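Side-chain contacts in 2-C-methyl-D-erythritol 2,4-cyclodiphosphate synthase (Thermus thermophilus, PDB 1IV3), which catalyses the conversion of 4-diphosphocytidyl-2-C-methyl-D-erythritol 2-phosphate to 2-C-methyl-D-erythritol 2,4-cyclodiphosphate with release of CMP, in the non-mevalonate pathway of isoprenoid synthesis: residues L98-D101 with R102-L105; M120-Q124 with D125-L129. The protein carries 3 engineered substitutions. All coordinates share one frame; numbering follows the deposited sequence.

Contacts 1 and 2 are local turns at the two ends of the connection between the neighbouring parallel strands 91-99 and 127-132, a beta-alpha-beta crossover through helix 109-120. Contact 1 follows the first strand, contact 2 precedes the second, and their centres lie about 20 Å apart. Each is partly buried, with leucines or isoleucine inward and charged residues outward. In contact 1 a water bridges two carbonyls and the chain forms part of the substrate site; in contact 2 direct backbone hydrogen bonds close the turn, and Asp-125 and Arg-126 reach Arg-2 of a second subunit. The two meet where Leu-98 CG packs on Leu-129 CD1, 3.8 Å apart.

Contact 1: L98-D101 with R102-L105; sequences LTLD and RPKL
Leu-100 and Leu-105 meet through their methyl ends, CD2 of Leu-100 lying 3.6 Å from CD1 of Leu-105, with the two side chains crossing at about a right angle. The same CD1 of Leu-105 is also approached by CD1 of Leu-98 at 4.0 Å, so one methyl is shared by two leucines. The other branch of Leu-100 serves a different neighbour: its CD1 stands 4.0 Å from CD of Pro-103 and 3.5 Å from the carbonyl O of Arg-102. A chi1 of 76°, with CG between the backbone N and the carbonyl carbon, places the branched end of Leu-100 inside the bend.

The peptide bond before Pro-103 is cis, consistent with the sharp reversal of the chain around this leucine. No direct hydrogen bond joins the two segments; instead a water donates to Leu-100 O and to Pro-103 O, at 2.9 Å from each oxygen, and spans the bend. Leu-100 to Leu-105 belong to the substrate-binding site. On the more exposed side, Asp-101 OD1 is hydrogen-bonded to Ser-134 OG, and Arg-102 NH2 forms a salt bridge with Glu-14.

The turn leaves the end of strand 91-99 and leads to helix 109-120. Leu-98 packs on Ala-144 of strand 141-150 and Leu-105 on Phe-131 of strand 127-132, while Pro-103 and Leu-105 reach Leu-18 and Leu-20 of strand 18-20.

Contact 2: M120-Q124 with D125-L129; sequences MRLPQ and DRIGL. Engineered in segment 120-124: Met-120 (natural residue Leu).
Arg-126 N donates to Pro-123 O at 3.0 Å, with an angle of 153° at the hydrogen, and Ile-127 N follows by donating to Gln-124 O at 3.1 Å. Both bonds run from the N-H of one residue to the carbonyl three positions earlier, the pattern of a 3-10 turn. On its outer side the ring of Pro-123 lies alongside Arg-126, CG of Pro-123 to CG of Arg-126 being 3.6 Å. CB of the proline also rests 3.5 Å from OD2 of Asp-125.

The inner side is apolar. Ile-127 CD1 is reached by CE of Met-120, an engineered residue, at 3.6 Å, and by CD1 of Leu-122 at 4.0 Å. The bend at chi3 of Met-120 (-49°) accompanies the approach of its terminal methyl to the isoleucine. Polar ends point to other partners: Gln-124 NE2 is hydrogen-bonded to Asp-114 OD1, and Asp-125 OD1 forms a salt bridge with Arg-2 of the second subunit.

The turn carries the chain from helix 109-120 into strand 127-132. Ile-127 packs on Leu-116 of that helix, Met-120 on Leu-91 and Ala-94 of strand 91-99, and Arg-126 shares a backbone hydrogen bond with Ala-94.

Contact 1: L98-D101 with R102-L105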
# COMPACT_ATOMS: atom_id res chain seq x y z
N LEU A 98 3.02 10.03 1.39
CA LEU A 98 3.70 10.66 0.28
C LEU A 98 5.20 10.36 0.38
O LEU A 98 5.79 10.58 1.44
CB LEU A 98 3.51 12.16 0.28
CG LEU A 98 2.06 12.61 0.40
CD1 LEU A 98 2.01 14.13 0.21
CD2 LEU A 98 1.17 11.90 -0.61
N THR A 99 5.72 9.89 -0.75
CA THR A 99 7.13 9.53 -0.83
C THR A 99 7.82 10.32 -1.93
O THR A 99 7.39 10.31 -3.08
CB THR A 99 7.28 8.02 -1.10
OG1 THR A 99 6.59 7.28 -0.08
CG2 THR A 99 8.73 7.61 -1.06
N LEU A 100 8.89 11.01 -1.56
CA LEU A 100 9.71 11.75 -2.53
C LEU A 100 11.00 12.18 -1.84
O LEU A 100 11.01 12.42 -0.62
CB LEU A 100 8.95 12.94 -3.11
CG LEU A 100 8.76 14.19 -2.26
CD1 LEU A 100 8.00 15.27 -3.02
CD2 LEU A 100 8.04 13.87 -0.97
N ASP A 101 12.09 12.25 -2.60
CA ASP A 101 13.39 12.54 -1.97
C ASP A 101 13.58 14.03 -1.75
O ASP A 101 14.33 14.43 -0.86
CB ASP A 101 14.51 11.94 -2.83
CG ASP A 101 14.42 10.43 -2.87
OD1 ASP A 101 13.37 9.85 -2.51
OD2 ASP A 101 15.41 9.76 -3.24
N ARG A 102 12.91 14.89 -2.52
CA ARG A 102 12.98 16.33 -2.28
C ARG A 102 11.74 16.94 -2.92
O ARG A 102 11.27 16.29 -3.87
CB ARG A 102 14.26 16.92 -2.87
CG ARG A 102 14.55 16.41 -4.26
CD ARG A 102 15.82 17.00 -4.88
NE ARG A 102 15.82 16.74 -6.32
CZ ARG A 102 16.31 17.52 -7.27
NH1 ARG A 102 16.88 18.67 -6.95
NH2 ARG A 102 16.24 17.14 -8.54
N PRO A 103 11.23 18.07 -2.46
CA PRO A 103 11.71 18.84 -1.32
C PRO A 103 11.23 18.26 0.01
O PRO A 103 10.37 17.38 0.01
CB PRO A 103 11.03 20.21 -1.51
CG PRO A 103 9.71 19.83 -2.11
CD PRO A 103 10.01 18.69 -3.04
N LYS A 104 11.76 18.73 1.13
CA LYS A 104 11.24 18.34 2.43
C LYS A 104 9.79 18.81 2.58
O LYS A 104 9.49 19.98 2.30
CB LYS A 104 12.09 18.95 3.55
CG LYS A 104 13.51 18.38 3.54
CD LYS A 104 14.34 18.92 4.69
CE LYS A 104 14.97 17.79 5.50
NZ LYS A 104 16.32 17.42 4.95
N LEU A 105 8.93 17.91 3.04
CA LEU A 105 7.51 18.29 3.21
C LEU A 105 7.19 18.73 4.62
O LEU A 105 6.17 19.40 4.86
CB LEU A 105 6.62 17.13 2.72
CG LEU A 105 6.68 16.82 1.22
CD1 LEU A 105 5.63 15.79 0.84
CD2 LEU A 105 6.49 18.08 0.37
O HOH W 1 11.00 14.74 1.04

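Contact 2: M120-Q124 with D125-L129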
# COMPACT_ATOMS: atom_id res chain seq x y z
N MET A 120 -11.84 17.47 2.14
CA MET A 120 -12.57 16.23 2.36
C MET A 120 -13.57 16.40 3.49
O MET A 120 -14.30 15.47 3.82
CB MET A 120 -11.56 15.09 2.61
CG MET A 120 -11.10 14.40 1.33
SD MET A 120 -9.88 13.06 1.56
CE MET A 120 -8.73 13.81 2.56
N ARG A 121 -13.58 17.59 4.08
CA ARG A 121 -14.46 17.92 5.18
C ARG A 121 -14.31 16.91 6.31
O ARG A 121 -15.28 16.37 6.85
CB ARG A 121 -15.92 17.97 4.71
CG ARG A 121 -16.14 19.03 3.62
CD ARG A 121 -17.66 19.23 3.48
NE ARG A 121 -18.22 18.13 2.68
CZ ARG A 121 -18.62 16.95 3.14
NH1 ARG A 121 -18.55 16.63 4.43
NH2 ARG A 121 -19.12 16.05 2.30
N LEU A 122 -13.04 16.65 6.67
CA LEU A 122 -12.83 15.71 7.77
C LEU A 122 -12.09 16.42 8.89
O LEU A 122 -11.30 17.32 8.62
CB LEU A 122 -11.99 14.52 7.30
CG LEU A 122 -12.64 13.44 6.44
CD1 LEU A 122 -11.57 12.42 6.04
CD2 LEU A 122 -13.80 12.77 7.15
N PRO A 123 -12.30 16.02 10.14
CA PRO A 123 -11.56 16.67 11.22
C PRO A 123 -10.09 16.34 11.09
O PRO A 123 -9.77 15.34 10.46
CB PRO A 123 -12.15 16.02 12.48
CG PRO A 123 -12.69 14.71 12.00
CD PRO A 123 -13.21 14.97 10.60
N GLN A 124 -9.21 17.13 11.70
CA GLN A 124 -7.77 16.92 11.54
C GLN A 124 -7.29 15.58 12.06
O GLN A 124 -6.34 15.02 11.48
CB GLN A 124 -7.01 18.09 12.21
CG GLN A 124 -7.42 19.44 11.66
CD GLN A 124 -6.34 20.24 10.97
OE1 GLN A 124 -5.16 20.05 11.21
NE2 GLN A 124 -6.73 21.17 10.10
N ASP A 125 -7.92 15.03 13.09
CA ASP A 125 -7.44 13.73 13.60
C ASP A 125 -7.86 12.55 12.73
O ASP A 125 -7.48 11.38 12.92
CB ASP A 125 -7.98 13.56 15.03
CG ASP A 125 -9.49 13.39 14.96
OD1 ASP A 125 -9.97 12.24 14.96
OD2 ASP A 125 -10.17 14.43 14.87
N ARG A 126 -8.68 12.81 11.71
CA ARG A 126 -9.08 11.79 10.75
C ARG A 126 -8.34 11.99 9.44
O ARG A 126 -8.68 11.36 8.44
CB ARG A 126 -10.60 11.88 10.52
CG ARG A 126 -11.43 11.39 11.70
CD ARG A 126 -11.29 9.88 11.81
NE ARG A 126 -12.16 9.25 12.78
CZ ARG A 126 -12.47 7.96 12.86
NH1 ARG A 126 -12.00 7.02 12.02
NH2 ARG A 126 -13.31 7.62 13.84
N ILE A 127 -7.36 12.90 9.43
CA ILE A 127 -6.47 13.05 8.27
C ILE A 127 -5.11 12.47 8.67
O ILE A 127 -4.41 13.07 9.49
CB ILE A 127 -6.30 14.50 7.79
CG1 ILE A 127 -7.58 15.17 7.28
CG2 ILE A 127 -5.21 14.55 6.70
CD1 ILE A 127 -8.12 14.46 6.05
N GLY A 128 -4.74 11.32 8.10
CA GLY A 128 -3.47 10.73 8.50
C GLY A 128 -2.46 10.87 7.37
O GLY A 128 -2.44 10.04 6.49
N LEU A 129 -1.67 11.93 7.40
CA LEU A 129 -0.71 12.21 6.34
C LEU A 129 0.69 11.92 6.86
O LEU A 129 1.05 12.50 7.90
CB LEU A 129 -0.87 13.67 5.92
CG LEU A 129 0.18 14.20 4.94
CD1 LEU A 129 0.23 13.38 3.66
CD2 LEU A 129 -0.10 15.68 4.60